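Local coordinates for protein EmGH1 (Erythrobacter marinus, PDB 5Z87) that probably hydrolyses beta-glucosidic bonds, as a glycoside hydrolase of family 3 whose N-terminal region belongs to the TIM-barrel clan, at residues F82-A86 and H87-G91; E102-A105 and R106-A110; P155-V158 and R159-F162; E374-L377 and A378-K382; H405-L408 and A409-A413. All coordinates share one frame; numbering follows the deposited sequence.

How the contacts relate
Each of the five contacts is local, joining neighbouring turns of one continuous stretch, so none encloses a long loop, and they follow one another in series without nesting or crossing. Contact 1 closes the turns between helix 75-81 and strand 91-93; contact 2 then lies on helix 101-116, the helix between strands 91-93 and 126-129. Contact 3 opens helix 155-171, contact 4 occupies the last turns of helix 366-382, and contact 5 lies on helix 403-416. Two pairs meet in space. Lys-380 NZ of contact 4 lies 2.8 Å from Gly-90 O of contact 1, probably a hydrogen bond, and contacts 3 and 5 pack together through Met-157 and Met-412. Contact 2 touches none of the others.

Contact 1 of 5, residues F82-A86 and H87-G91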
loop_
_atom_site.group_PDB
_atom_site.type_symbol
_atom_site.label_atom_id
_atom_site.label_comp_id
_atom_site.label_asym_id
_atom_site.label_seq_id
_atom_site.Cartn_x
_atom_site.Cartn_y
_atom_site.Cartn_z
ATOM N N PHE A 82 37.674 -19.723 12.479
ATOM C CA PHE A 82 36.529 -20.492 11.991
ATOM C C PHE A 82 37.017 -21.856 11.511
ATOM O O PHE A 82 37.432 -22.024 10.353
ATOM C CB PHE A 82 35.787 -19.724 10.895
ATOM C CG PHE A 82 35.486 -18.282 11.262
ATOM C CD1 PHE A 82 34.388 -17.967 12.051
ATOM C CD2 PHE A 82 36.312 -17.253 10.829
ATOM C CE1 PHE A 82 34.110 -16.651 12.394
ATOM C CE2 PHE A 82 36.046 -15.922 11.165
ATOM C CZ PHE A 82 34.941 -15.623 11.952
ATOM N N PRO A 83 36.962 -22.863 12.381
ATOM C CA PRO A 83 37.620 -24.147 12.081
ATOM C C PRO A 83 37.131 -24.867 10.828
ATOM O O PRO A 83 37.912 -25.639 10.255
ATOM C CB PRO A 83 37.344 -24.968 13.345
ATOM C CG PRO A 83 37.313 -23.913 14.441
ATOM C CD PRO A 83 36.585 -22.755 13.805
ATOM N N TYR A 84 35.894 -24.645 10.369
ATOM C CA TYR A 84 35.442 -25.314 9.145
ATOM C C TYR A 84 36.347 -25.032 7.947
ATOM O O TYR A 84 36.322 -25.797 6.980
ATOM C CB TYR A 84 34.009 -24.903 8.774
ATOM C CG TYR A 84 33.907 -23.523 8.133
ATOM C CD1 TYR A 84 34.126 -23.339 6.769
ATOM C CD2 TYR A 84 33.579 -22.409 8.897
ATOM C CE1 TYR A 84 34.047 -22.088 6.199
ATOM C CE2 TYR A 84 33.495 -21.156 8.332
ATOM C CZ TYR A 84 33.718 -21.000 6.987
ATOM O OH TYR A 84 33.631 -19.748 6.430
ATOM N N PHE A 85 37.096 -23.929 7.962
ATOM C CA PHE A 85 37.899 -23.564 6.799
ATOM C C PHE A 85 39.031 -24.560 6.556
ATOM O O PHE A 85 39.595 -24.589 5.460
ATOM C CB PHE A 85 38.456 -22.143 6.970
ATOM C CG PHE A 85 39.105 -21.582 5.730
ATOM C CD1 PHE A 85 38.415 -21.530 4.524
ATOM C CD2 PHE A 85 40.407 -21.100 5.775
ATOM C CE1 PHE A 85 39.013 -21.017 3.385
ATOM C CE2 PHE A 85 41.017 -20.588 4.639
ATOM C CZ PHE A 85 40.324 -20.549 3.440
ATOM N N ALA A 86 39.352 -25.393 7.542
ATOM C CA ALA A 86 40.260 -26.505 7.305
ATOM C C ALA A 86 39.781 -27.397 6.164
ATOM O O ALA A 86 40.598 -28.076 5.537
ATOM C CB ALA A 86 40.427 -27.317 8.596
ATOM N N HIS A 87 38.484 -27.381 5.853
ATOM C CA HIS A 87 37.926 -28.164 4.758
ATOM C C HIS A 87 37.527 -27.303 3.567
ATOM O O HIS A 87 36.742 -27.743 2.724
ATOM C CB HIS A 87 36.728 -28.968 5.247
ATOM C CG HIS A 87 36.928 -29.549 6.608
ATOM N ND1 HIS A 87 37.850 -30.544 6.860
ATOM C CD2 HIS A 87 36.351 -29.255 7.798
ATOM C CE1 HIS A 87 37.819 -30.850 8.145
ATOM N NE2 HIS A 87 36.925 -30.078 8.739
ATOM N N GLY A 88 38.054 -26.090 3.468
ATOM C CA GLY A 88 37.649 -25.246 2.361
ATOM C C GLY A 88 36.455 -24.382 2.718
ATOM O O GLY A 88 36.236 -24.075 3.895
ATOM N N ILE A 89 35.670 -23.991 1.715
ATOM C CA ILE A 89 34.661 -22.958 1.905
ATOM C C ILE A 89 33.680 -23.035 0.748
ATOM O O ILE A 89 34.051 -23.375 -0.378
ATOM C CB ILE A 89 35.331 -21.561 2.035
ATOM C CG1 ILE A 89 34.371 -20.532 2.641
ATOM C CG2 ILE A 89 35.899 -21.077 0.700
ATOM C CD1 ILE A 89 35.086 -19.350 3.267
ATOM N N GLY A 90 32.415 -22.743 1.034
ATOM C CA GLY A 90 31.423 -22.624 -0.015
ATOM C C GLY A 90 31.710 -21.491 -0.980
ATOM O O GLY A 90 31.876 -21.711 -2.183
ATOM N N GLY A 91 31.762 -20.263 -0.467
ATOM C CA GLY A 91 32.052 -19.122 -1.308
ATOM C C GLY A 91 32.635 -17.991 -0.493
ATOM O O GLY A 91 32.693 -18.042 0.737
HETATM O O HOH W 1 40.015 -30.745 4.876
#
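Ile-89 meets the rings of Tyr-84 and Phe-85 at their edges, and this apolar side of the turn is tight. Ile-89 CG1 lies 3.9 Å from Tyr-84 CE1, near the phenol plane, Ile-89 CD1 3.5 Å from Tyr-84 OH, and Ile-89 CB 4.0 Å from Phe-85 CE1. Phe-85 CG is trans to its backbone N (chi1 -170°), turning the ring forward to the isoleucine; the ring also meets Phe-78 edge-to-face. An alanine in place of Tyr-84 would probably leave a gap where the phenol lay against CG1 and CD1 of Ile-89. The backbone of the turn is held by two i to i+3 bonds, His-87 N to Tyr-84 O and Gly-88 N to Phe-85 O, both 2.9 Å. Gly-88 has a positive phi (91°), where a side chain would press on the preceding carbonyl. This 3-10 turn and loop lead from helix 75-81 into strand 91-93, first in the parallel sheet of the N-terminal domain. The other side is looser and partly exposed: His-87 lays one ring face over Ala-86 CB, touches Asp-57 and Glu-58, and shares a water with Ala-86 O through ND1. Chemistry thus divides the turn: buried Ile-89 and Phe-85, the Tyr-84 phenol at their margin, and an imidazole suited to water.

Contact 2 of 5, residues E102-A105 and R106-A110; sequences EDNA and RAVMA
From Glu-102 to Met-109 the backbone is regular alpha-helix, its four i to i+4 bonds including Val-108 N to Asn-104 O at 3.0 Å, nearly in line with that carbonyl. Among the side chains, Asp-103 pairs with Arg-106, three residues on. Arg-106 NH2 donates to Asp-103 OD1 at 2.7 Å in a salt bridge; the carboxylate and guanidinium planes stand 62° apart, consistent with a single-nitrogen link. A bend at chi3 (-71°) folds the arginine back over its own helix, where one guanidinium face lies above Glu-102 O and NH2 passes 3.4 Å from Glu-102 CB. Its NE is taken by a water at the guanidinium edge, which returns only a weak bond to Asp-103 OD1. Charged residues suit this exposed flank, a short aspartate within reach of a long arginine that can fold back to it. On a buried flank Asn-104 and Val-108 run side by side, with ND2 3.7 Å from Val-108 CG2, and Asn-104 OD1 accepts from Arg-172 NE. The helix forms the alpha part of a beta-alpha-beta crossover between parallel strands 91-93 and 126-129; Ala-105, Arg-106 and Met-109 touch Pro-393 of helix 393-399.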
loop_
_atom_site.group_PDB
_atom_site.type_symbol
_atom_site.label_atom_id
_atom_site.label_comp_id
_atom_site.label_asym_id
_atom_site.label_seq_id
_atom_site.Cartn_x
_atom_site.Cartn_y
_atom_site.Cartn_z
ATOM N N GLU A 102 44.093 -6.648 -13.151
ATOM C CA GLU A 102 45.164 -7.643 -13.059
ATOM C C GLU A 102 45.434 -8.030 -11.613
ATOM O O GLU A 102 45.585 -9.217 -11.306
ATOM C CB GLU A 102 46.453 -7.141 -13.709
ATOM C CG GLU A 102 46.337 -6.819 -15.177
ATOM C CD GLU A 102 46.022 -5.347 -15.412
ATOM O OE1 GLU A 102 45.214 -4.768 -14.634
ATOM O OE2 GLU A 102 46.595 -4.771 -16.368
ATOM N N ASP A 103 45.505 -7.044 -10.715
ATOM C CA ASP A 103 45.703 -7.344 -9.298
ATOM C C ASP A 103 44.523 -8.115 -8.723
ATOM O O ASP A 103 44.698 -8.971 -7.850
ATOM C CB ASP A 103 45.926 -6.055 -8.510
ATOM C CG ASP A 103 47.127 -5.275 -9.004
ATOM O OD1 ASP A 103 48.035 -5.893 -9.601
ATOM O OD2 ASP A 103 47.163 -4.045 -8.801
ATOM N N ASN A 104 43.310 -7.804 -9.181
ATOM C CA ASN A 104 42.123 -8.553 -8.781
ATOM C C ASN A 104 42.309 -10.026 -9.113
ATOM O O ASN A 104 42.245 -10.893 -8.236
ATOM C CB ASN A 104 40.901 -7.952 -9.502
ATOM C CG ASN A 104 39.550 -8.429 -8.976
ATOM O OD1 ASN A 104 38.532 -7.823 -9.311
ATOM N ND2 ASN A 104 39.517 -9.514 -8.201
ATOM N N ALA A 105 42.595 -10.313 -10.381
ATOM C CA ALA A 105 42.779 -11.690 -10.827
ATOM C C ALA A 105 43.876 -12.403 -10.042
ATOM O O ALA A 105 43.726 -13.575 -9.681
ATOM C CB ALA A 105 43.099 -11.701 -12.317
ATOM N N ARG A 106 44.984 -11.716 -9.765
ATOM C CA ARG A 106 46.072 -12.370 -9.046
ATOM C C ARG A 106 45.694 -12.611 -7.593
ATOM O O ARG A 106 46.040 -13.653 -7.026
ATOM C CB ARG A 106 47.359 -11.544 -9.148
ATOM C CG ARG A 106 48.040 -11.661 -10.518
ATOM C CD ARG A 106 49.403 -10.948 -10.562
ATOM N NE ARG A 106 49.270 -9.490 -10.544
ATOM C CZ ARG A 106 49.229 -8.727 -11.635
ATOM N NH1 ARG A 106 49.325 -9.278 -12.839
ATOM N NH2 ARG A 106 49.089 -7.411 -11.518
ATOM N N ALA A 107 44.976 -11.668 -6.974
ATOM C CA ALA A 107 44.627 -11.845 -5.568
ATOM C C ALA A 107 43.641 -12.995 -5.383
ATOM O O ALA A 107 43.681 -13.685 -4.356
ATOM C CB ALA A 107 44.075 -10.538 -4.984
ATOM N N VAL A 108 42.781 -13.242 -6.374
ATOM C CA VAL A 108 41.860 -14.369 -6.280
ATOM C C VAL A 108 42.608 -15.683 -6.484
ATOM O O VAL A 108 42.326 -16.684 -5.815
ATOM C CB VAL A 108 40.711 -14.206 -7.292
ATOM C CG1 VAL A 108 39.847 -15.445 -7.318
ATOM C CG2 VAL A 108 39.867 -12.987 -6.955
ATOM N N MET A 109 43.559 -15.705 -7.424
ATOM C CA MET A 109 44.368 -16.904 -7.629
ATOM C C MET A 109 45.060 -17.317 -6.338
ATOM O O MET A 109 44.918 -18.455 -5.883
ATOM C CB MET A 109 45.381 -16.661 -8.738
ATOM C CG MET A 109 44.751 -16.738 -10.105
ATOM S SD MET A 109 45.686 -15.774 -11.267
ATOM C CE MET A 109 47.044 -16.895 -11.650
ATOM N N ALA A 110 45.753 -16.374 -5.697
ATOM C CA ALA A 110 46.407 -16.665 -4.425
ATOM C C ALA A 110 45.416 -17.204 -3.400
ATOM O O ALA A 110 45.714 -18.176 -2.699
ATOM C CB ALA A 110 47.100 -15.406 -3.899
HETATM O O HOH W 2 49.365 -8.535 -8.049
#

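Contact 3 of 5, residues P155-V158 and R159-F162; sequences PDMV and RQVF
Val-158 and Phe-162 are brought together by complementary first torsions: a chi1 of 171° in the valine carries CG1 forward along the helix, while the phenylalanine ring, swung to the side of its own N (chi1 -74°), leans back over the preceding turn. The two side chains run alongside each other, and Val-158 CG1 touches Phe-162 CD2 at 3.9 Å. The ring edge also faces the backbone, with CD2 3.2 Å from Val-158 O, the same oxygen that accepts Phe-162 N at 3.1 Å. Val-161 CG1 lies over one face of the ring, offset toward its rim, so that face and edge are both packed by valine carbon or main chain. Another flank is polar. Gln-160 lays its chain over the Asp-156 carbonyl, CG 3.5 Å from that oxygen, whose bond to Gln-160 N is weak; the oxygen also accepts from a water. Arg-159 NH1 pairs farther along with Glu-163, and Asp-156 with Arg-154. Pro-155 suits the first turn of the helix, where a backbone N-H has no earlier helical carbonyl to meet. Helix 155-171 belongs to the N-terminal domain, of the TIM-barrel clan, and packs against two others: Val-158 and Phe-162 rest on Ile-211 of helix 201-216, while Met-157 and Val-161 meet Met-412 of helix 403-416.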
loop_
_atom_site.group_PDB
_atom_site.type_symbol
_atom_site.label_atom_id
_atom_site.label_comp_id
_atom_site.label_asym_id
_atom_site.label_seq_id
_atom_site.Cartn_x
_atom_site.Cartn_y
_atom_site.Cartn_z
ATOM N N PRO A 155 16.302 -5.700 -25.601
ATOM C CA PRO A 155 16.861 -6.852 -24.876
ATOM C C PRO A 155 18.045 -7.482 -25.591
ATOM O O PRO A 155 18.917 -8.058 -24.927
ATOM C CB PRO A 155 15.669 -7.813 -24.751
ATOM C CG PRO A 155 14.618 -7.294 -25.693
ATOM C CD PRO A 155 14.856 -5.838 -25.854
ATOM N N ASP A 156 18.122 -7.360 -26.920
ATOM C CA ASP A 156 19.299 -7.833 -27.645
ATOM C C ASP A 156 20.554 -7.111 -27.175
ATOM O O ASP A 156 21.614 -7.730 -27.018
ATOM C CB ASP A 156 19.105 -7.656 -29.156
ATOM C CG ASP A 156 18.860 -6.191 -29.562
ATOM O OD1 ASP A 156 18.329 -5.393 -28.756
ATOM O OD2 ASP A 156 19.203 -5.833 -30.702
ATOM N N MET A 157 20.456 -5.807 -26.919
ATOM C CA MET A 157 21.634 -5.113 -26.418
ATOM C C MET A 157 21.877 -5.400 -24.942
ATOM O O MET A 157 23.031 -5.365 -24.489
ATOM C CB MET A 157 21.499 -3.614 -26.665
ATOM C CG MET A 157 21.610 -3.237 -28.137
ATOM S SD MET A 157 21.439 -1.456 -28.386
ATOM C CE MET A 157 22.736 -0.809 -27.329
ATOM N N VAL A 158 20.809 -5.682 -24.183
ATOM C CA VAL A 158 20.965 -6.089 -22.786
ATOM C C VAL A 158 21.830 -7.342 -22.694
ATOM O O VAL A 158 22.749 -7.425 -21.869
ATOM C CB VAL A 158 19.589 -6.310 -22.130
ATOM C CG1 VAL A 158 19.749 -6.948 -20.765
ATOM C CG2 VAL A 158 18.822 -4.996 -22.022
ATOM N N ARG A 159 21.544 -8.334 -23.549
ATOM C CA ARG A 159 22.323 -9.570 -23.561
ATOM C C ARG A 159 23.803 -9.290 -23.822
ATOM O O ARG A 159 24.680 -9.851 -23.150
ATOM C CB ARG A 159 21.756 -10.527 -24.610
ATOM C CG ARG A 159 22.364 -11.916 -24.555
ATOM C CD ARG A 159 22.286 -12.649 -25.888
ATOM N NE ARG A 159 23.042 -11.968 -26.946
ATOM C CZ ARG A 159 24.375 -11.934 -27.044
ATOM N NH1 ARG A 159 25.147 -12.543 -26.139
ATOM N NH2 ARG A 159 24.944 -11.275 -28.049
ATOM N N GLN A 160 24.095 -8.400 -24.777
ATOM C CA GLN A 160 25.474 -8.007 -25.063
ATOM C C GLN A 160 26.123 -7.319 -23.869
ATOM O O GLN A 160 27.301 -7.555 -23.569
ATOM C CB GLN A 160 25.517 -7.067 -26.270
ATOM C CG GLN A 160 25.111 -7.679 -27.581
ATOM C CD GLN A 160 24.914 -6.617 -28.645
ATOM O OE1 GLN A 160 23.969 -6.673 -29.419
ATOM N NE2 GLN A 160 25.803 -5.631 -28.674
ATOM N N VAL A 161 25.381 -6.441 -23.192
ATOM C CA VAL A 161 25.955 -5.720 -22.059
ATOM C C VAL A 161 26.404 -6.694 -20.983
ATOM O O VAL A 161 27.475 -6.528 -20.373
ATOM C CB VAL A 161 24.951 -4.698 -21.505
ATOM C CG1 VAL A 161 25.239 -4.424 -20.022
ATOM C CG2 VAL A 161 25.034 -3.420 -22.307
ATOM N N PHE A 162 25.607 -7.734 -20.737
ATOM C CA PHE A 162 25.955 -8.652 -19.671
ATOM C C PHE A 162 26.886 -9.760 -20.136
ATOM O O PHE A 162 27.577 -10.355 -19.304
ATOM C CB PHE A 162 24.668 -9.167 -19.011
ATOM C CG PHE A 162 24.029 -8.119 -18.141
ATOM C CD1 PHE A 162 24.517 -7.872 -16.870
ATOM C CD2 PHE A 162 23.028 -7.296 -18.639
ATOM C CE1 PHE A 162 23.970 -6.868 -16.080
ATOM C CE2 PHE A 162 22.479 -6.283 -17.853
ATOM C CZ PHE A 162 22.948 -6.076 -16.572
HETATM O O HOH W 3 21.774 -10.337 -28.394
#

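Contact 4 of 5, residues E374-L377 and A378-K382; sequences ERIL and AAKFK
Lys-380 lies back across Ile-376, its CE 4.0 Å from Ile-376 CG2 and its CG 3.3 Å from Ile-376 O, so the aliphatic stem of a charged residue serves as packing material. One residue on, the Phe-381 ring comes obliquely to the Leu-377 carbonyl, with CD2 3.2 Å from Leu-377 O; its CG, trans to its own carbonyl carbon (chi1 -79°), directs the ring toward the previous turn. Both oxygens also accept the helical N-H four residues on: Lys-380 N reaches Ile-376 O in the carbonyl plane, and Phe-381 N reaches Leu-377 O at 2.9 Å, nearly straight (169°). The small Ala-378 and Ala-379 keep the helix slim where neighbours press close. Farther out, the extended lysine carries its NZ to Gln-62 OE1, Gly-90 O and Pro-124 O, three oxygens that satisfy a buried amine and fix the chain's direction. Phe-381 stacks on Phe-386. Were Phe-381 an alanine, Phe-386 would probably lose its stacking partner and a gap would open beside Leu-377 O. Arg-375 is held by Asp-343 and Glu-374 by Arg-370. Helix 366-382 packs against helix 43-51 through Leu-377 and Ala-378, which touch Ala-47, while Ala-379 meets Phe-126 of strand 126-129 and Tyr-309 of strand 309-311, in the parallel sheet of the N-terminal domain.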
loop_
_atom_site.group_PDB
_atom_site.type_symbol
_atom_site.label_atom_id
_atom_site.label_comp_id
_atom_site.label_asym_id
_atom_site.label_seq_id
_atom_site.Cartn_x
_atom_site.Cartn_y
_atom_site.Cartn_z
ATOM N N GLU A 374 25.186 -30.671 -2.007
ATOM C CA GLU A 374 25.247 -31.266 -3.331
ATOM C C GLU A 374 24.832 -30.262 -4.398
ATOM O O GLU A 374 25.423 -30.234 -5.483
ATOM C CB GLU A 374 24.391 -32.539 -3.397
ATOM C CG GLU A 374 24.651 -33.325 -4.679
ATOM C CD GLU A 374 23.947 -34.673 -4.731
ATOM O OE1 GLU A 374 23.902 -35.372 -3.686
ATOM O OE2 GLU A 374 23.441 -35.023 -5.828
ATOM N N ARG A 375 23.828 -29.421 -4.104
ATOM C CA ARG A 375 23.447 -28.350 -5.026
ATOM C C ARG A 375 24.628 -27.433 -5.302
ATOM O O ARG A 375 24.932 -27.114 -6.461
ATOM C CB ARG A 375 22.276 -27.540 -4.451
ATOM C CG ARG A 375 20.955 -28.262 -4.461
ATOM C CD ARG A 375 20.097 -27.883 -3.275
ATOM N NE ARG A 375 18.750 -28.422 -3.418
ATOM C CZ ARG A 375 17.732 -28.143 -2.610
ATOM N NH1 ARG A 375 17.890 -27.323 -1.580
ATOM N NH2 ARG A 375 16.550 -28.696 -2.835
ATOM N N ILE A 376 25.307 -27.010 -4.233
ATOM C CA ILE A 376 26.483 -26.148 -4.339
ATOM C C ILE A 376 27.548 -26.790 -5.221
ATOM O O ILE A 376 28.087 -26.156 -6.138
ATOM C CB ILE A 376 27.037 -25.849 -2.938
ATOM C CG1 ILE A 376 26.014 -25.079 -2.111
ATOM C CG2 ILE A 376 28.366 -25.093 -3.044
ATOM C CD1 ILE A 376 25.731 -23.703 -2.670
ATOM N N LEU A 377 27.881 -28.055 -4.939
ATOM C CA LEU A 377 28.907 -28.760 -5.707
ATOM C C LEU A 377 28.526 -28.863 -7.178
ATOM O O LEU A 377 29.367 -28.661 -8.061
ATOM C CB LEU A 377 29.128 -30.150 -5.115
ATOM C CG LEU A 377 29.751 -30.094 -3.721
ATOM C CD1 LEU A 377 29.797 -31.493 -3.119
ATOM C CD2 LEU A 377 31.131 -29.469 -3.777
ATOM N N ALA A 378 27.254 -29.150 -7.462
ATOM C CA ALA A 378 26.834 -29.277 -8.854
ATOM C C ALA A 378 26.990 -27.954 -9.586
ATOM O O ALA A 378 27.416 -27.922 -10.750
ATOM C CB ALA A 378 25.390 -29.777 -8.927
ATOM N N ALA A 379 26.679 -26.847 -8.904
ATOM C CA ALA A 379 26.859 -25.539 -9.517
ATOM C C ALA A 379 28.334 -25.276 -9.789
ATOM O O ALA A 379 28.692 -24.748 -10.850
ATOM C CB ALA A 379 26.259 -24.445 -8.623
ATOM N N LYS A 380 29.207 -25.668 -8.855
ATOM C CA LYS A 380 30.641 -25.457 -9.059
ATOM C C LYS A 380 31.151 -26.251 -10.263
ATOM O O LYS A 380 31.903 -25.722 -11.091
ATOM C CB LYS A 380 31.413 -25.822 -7.790
ATOM C CG LYS A 380 31.115 -24.909 -6.628
ATOM C CD LYS A 380 31.919 -25.239 -5.387
ATOM C CE LYS A 380 31.933 -24.018 -4.448
ATOM N NZ LYS A 380 32.640 -24.250 -3.151
ATOM N N PHE A 381 30.741 -27.513 -10.392
ATOM C CA PHE A 381 31.116 -28.282 -11.574
ATOM C C PHE A 381 30.632 -27.593 -12.846
ATOM O O PHE A 381 31.413 -27.376 -13.782
ATOM C CB PHE A 381 30.570 -29.715 -11.467
ATOM C CG PHE A 381 31.400 -30.616 -10.564
ATOM C CD1 PHE A 381 32.707 -30.968 -10.915
ATOM C CD2 PHE A 381 30.879 -31.111 -9.373
ATOM C CE1 PHE A 381 33.486 -31.783 -10.085
ATOM C CE2 PHE A 381 31.645 -31.938 -8.540
ATOM C CZ PHE A 381 32.953 -32.272 -8.897
ATOM N N LYS A 382 29.354 -27.187 -12.868
ATOM C CA LYS A 382 28.780 -26.519 -14.036
ATOM C C LYS A 382 29.550 -25.250 -14.412
ATOM O O LYS A 382 29.709 -24.940 -15.601
ATOM C CB LYS A 382 27.302 -26.188 -13.768
ATOM C CG LYS A 382 26.595 -25.512 -14.957
ATOM C CD LYS A 382 25.064 -25.704 -14.936
ATOM C CE LYS A 382 24.424 -25.100 -16.177
ATOM N NZ LYS A 382 22.931 -25.234 -16.214
#

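Contact 5 of 5, residues H405-L408 and A409-A413; sequences HKLL and ARRMA
Leu-407 O receives Arg-411 N at 2.8 Å, a nearly straight bond (167°) that approaches almost along the carbonyl direction. The next bond, Met-412 N to Leu-408 O, is equally short at 2.8 Å. Above this backbone Arg-411 spreads its apolar stem and its head over two leucines: CG lies 4.2 Å from Leu-407 CD1, and NH2 passes 4.1 Å from Leu-408 CD1, Leu-408 and Arg-411 crossing at a slant. With chi1 at 179°, Leu-408 sends its CD1 forward to the guanidinium. An arginine suits this place because its methylenes can lie against leucine while its charged end stays at the surface. All this is i to i+3 and i to i+4 packing along the alpha-helix 403-416, which touches both helix 155-171 of the N-terminal domain and helix 607-615 of the C-terminal domain. One flank rests on helix 155-171, where Arg-411 meets Gln-160 and His-405 ND1 bonds to Glu-168. The other flank faces helix 607-615: Ala-413, small enough for close approach, touches Ala-610, and Arg-410 lies on His-609. Arg-410 turns away at chi2 and chi3, its NH1 paired with Glu-414 and also bonded to Ser-613 OG.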
loop_
_atom_site.group_PDB
_atom_site.type_symbol
_atom_site.label_atom_id
_atom_site.label_comp_id
_atom_site.label_asym_id
_atom_site.label_seq_id
_atom_site.Cartn_x
_atom_site.Cartn_y
_atom_site.Cartn_z
ATOM N N HIS A 405 33.877 -2.262 -25.146
ATOM C CA HIS A 405 32.938 -2.231 -24.032
ATOM C C HIS A 405 32.507 -0.804 -23.707
ATOM O O HIS A 405 31.339 -0.568 -23.367
ATOM C CB HIS A 405 33.542 -2.926 -22.803
ATOM C CG HIS A 405 33.610 -4.425 -22.928
ATOM N ND1 HIS A 405 34.018 -5.245 -21.895
ATOM C CD2 HIS A 405 33.304 -5.248 -23.961
ATOM C CE1 HIS A 405 33.968 -6.506 -22.291
ATOM N NE2 HIS A 405 33.534 -6.537 -23.539
ATOM N N LYS A 406 33.427 0.161 -23.810
ATOM C CA LYS A 406 33.045 1.561 -23.631
ATOM C C LYS A 406 32.067 2.001 -24.716
ATOM O O LYS A 406 31.105 2.729 -24.438
ATOM C CB LYS A 406 34.283 2.454 -23.625
ATOM C CG LYS A 406 35.146 2.299 -22.391
ATOM C CD LYS A 406 36.181 3.427 -22.260
ATOM C CE LYS A 406 37.269 3.316 -23.327
ATOM N NZ LYS A 406 38.471 4.133 -22.985
ATOM N N LEU A 407 32.271 1.537 -25.953
ATOM C CA LEU A 407 31.364 1.930 -27.023
ATOM C C LEU A 407 29.980 1.320 -26.820
ATOM O O LEU A 407 28.959 1.991 -27.036
ATOM C CB LEU A 407 31.946 1.544 -28.378
ATOM C CG LEU A 407 30.954 1.650 -29.540
ATOM C CD1 LEU A 407 30.479 3.097 -29.751
ATOM C CD2 LEU A 407 31.556 1.070 -30.809
ATOM N N LEU A 408 29.924 0.059 -26.381
ATOM C CA LEU A 408 28.639 -0.531 -26.030
ATOM C C LEU A 408 27.941 0.291 -24.949
ATOM O O LEU A 408 26.747 0.585 -25.058
ATOM C CB LEU A 408 28.830 -1.980 -25.583
ATOM C CG LEU A 408 27.560 -2.725 -25.159
ATOM C CD1 LEU A 408 26.530 -2.717 -26.281
ATOM C CD2 LEU A 408 27.888 -4.157 -24.752
ATOM N N ALA A 409 28.684 0.721 -23.925
ATOM C CA ALA A 409 28.089 1.545 -22.879
ATOM C C ALA A 409 27.556 2.866 -23.433
ATOM O O ALA A 409 26.516 3.367 -22.979
ATOM C CB ALA A 409 29.113 1.802 -21.780
ATOM N N ARG A 410 28.262 3.453 -24.400
ATOM C CA ARG A 410 27.760 4.652 -25.063
ATOM C C ARG A 410 26.492 4.355 -25.858
ATOM O O ARG A 410 25.480 5.063 -25.727
ATOM C CB ARG A 410 28.849 5.227 -25.966
ATOM C CG ARG A 410 28.358 6.179 -27.023
ATOM C CD ARG A 410 28.600 7.592 -26.583
ATOM N NE ARG A 410 29.600 8.274 -27.400
ATOM C CZ ARG A 410 29.318 9.307 -28.191
ATOM N NH1 ARG A 410 28.065 9.764 -28.260
ATOM N NH2 ARG A 410 30.283 9.889 -28.899
ATOM N N ARG A 411 26.517 3.296 -26.677
ATOM C CA ARG A 411 25.354 2.981 -27.501
ATOM C C ARG A 411 24.131 2.629 -26.653
ATOM O O ARG A 411 22.994 2.945 -27.036
ATOM C CB ARG A 411 25.680 1.840 -28.466
ATOM C CG ARG A 411 26.318 2.299 -29.777
ATOM C CD ARG A 411 26.076 1.296 -30.909
ATOM N NE ARG A 411 26.294 -0.094 -30.492
ATOM C CZ ARG A 411 25.436 -1.099 -30.693
ATOM N NH1 ARG A 411 24.280 -0.881 -31.323
ATOM N NH2 ARG A 411 25.736 -2.330 -30.268
ATOM N N MET A 412 24.332 1.976 -25.505
ATOM C CA MET A 412 23.196 1.635 -24.658
ATOM C C MET A 412 22.522 2.900 -24.134
ATOM O O MET A 412 21.294 3.034 -24.197
ATOM C CB MET A 412 23.641 0.730 -23.511
ATOM C CG MET A 412 22.482 0.132 -22.710
ATOM S SD MET A 412 21.284 -0.799 -23.708
ATOM C CE MET A 412 21.591 -2.472 -23.214
ATOM N N ALA A 413 23.321 3.860 -23.652
ATOM C CA ALA A 413 22.770 5.136 -23.208
ATOM C C ALA A 413 21.993 5.835 -24.326
ATOM O O ALA A 413 20.885 6.341 -24.095
ATOM C CB ALA A 413 23.889 6.030 -22.678
#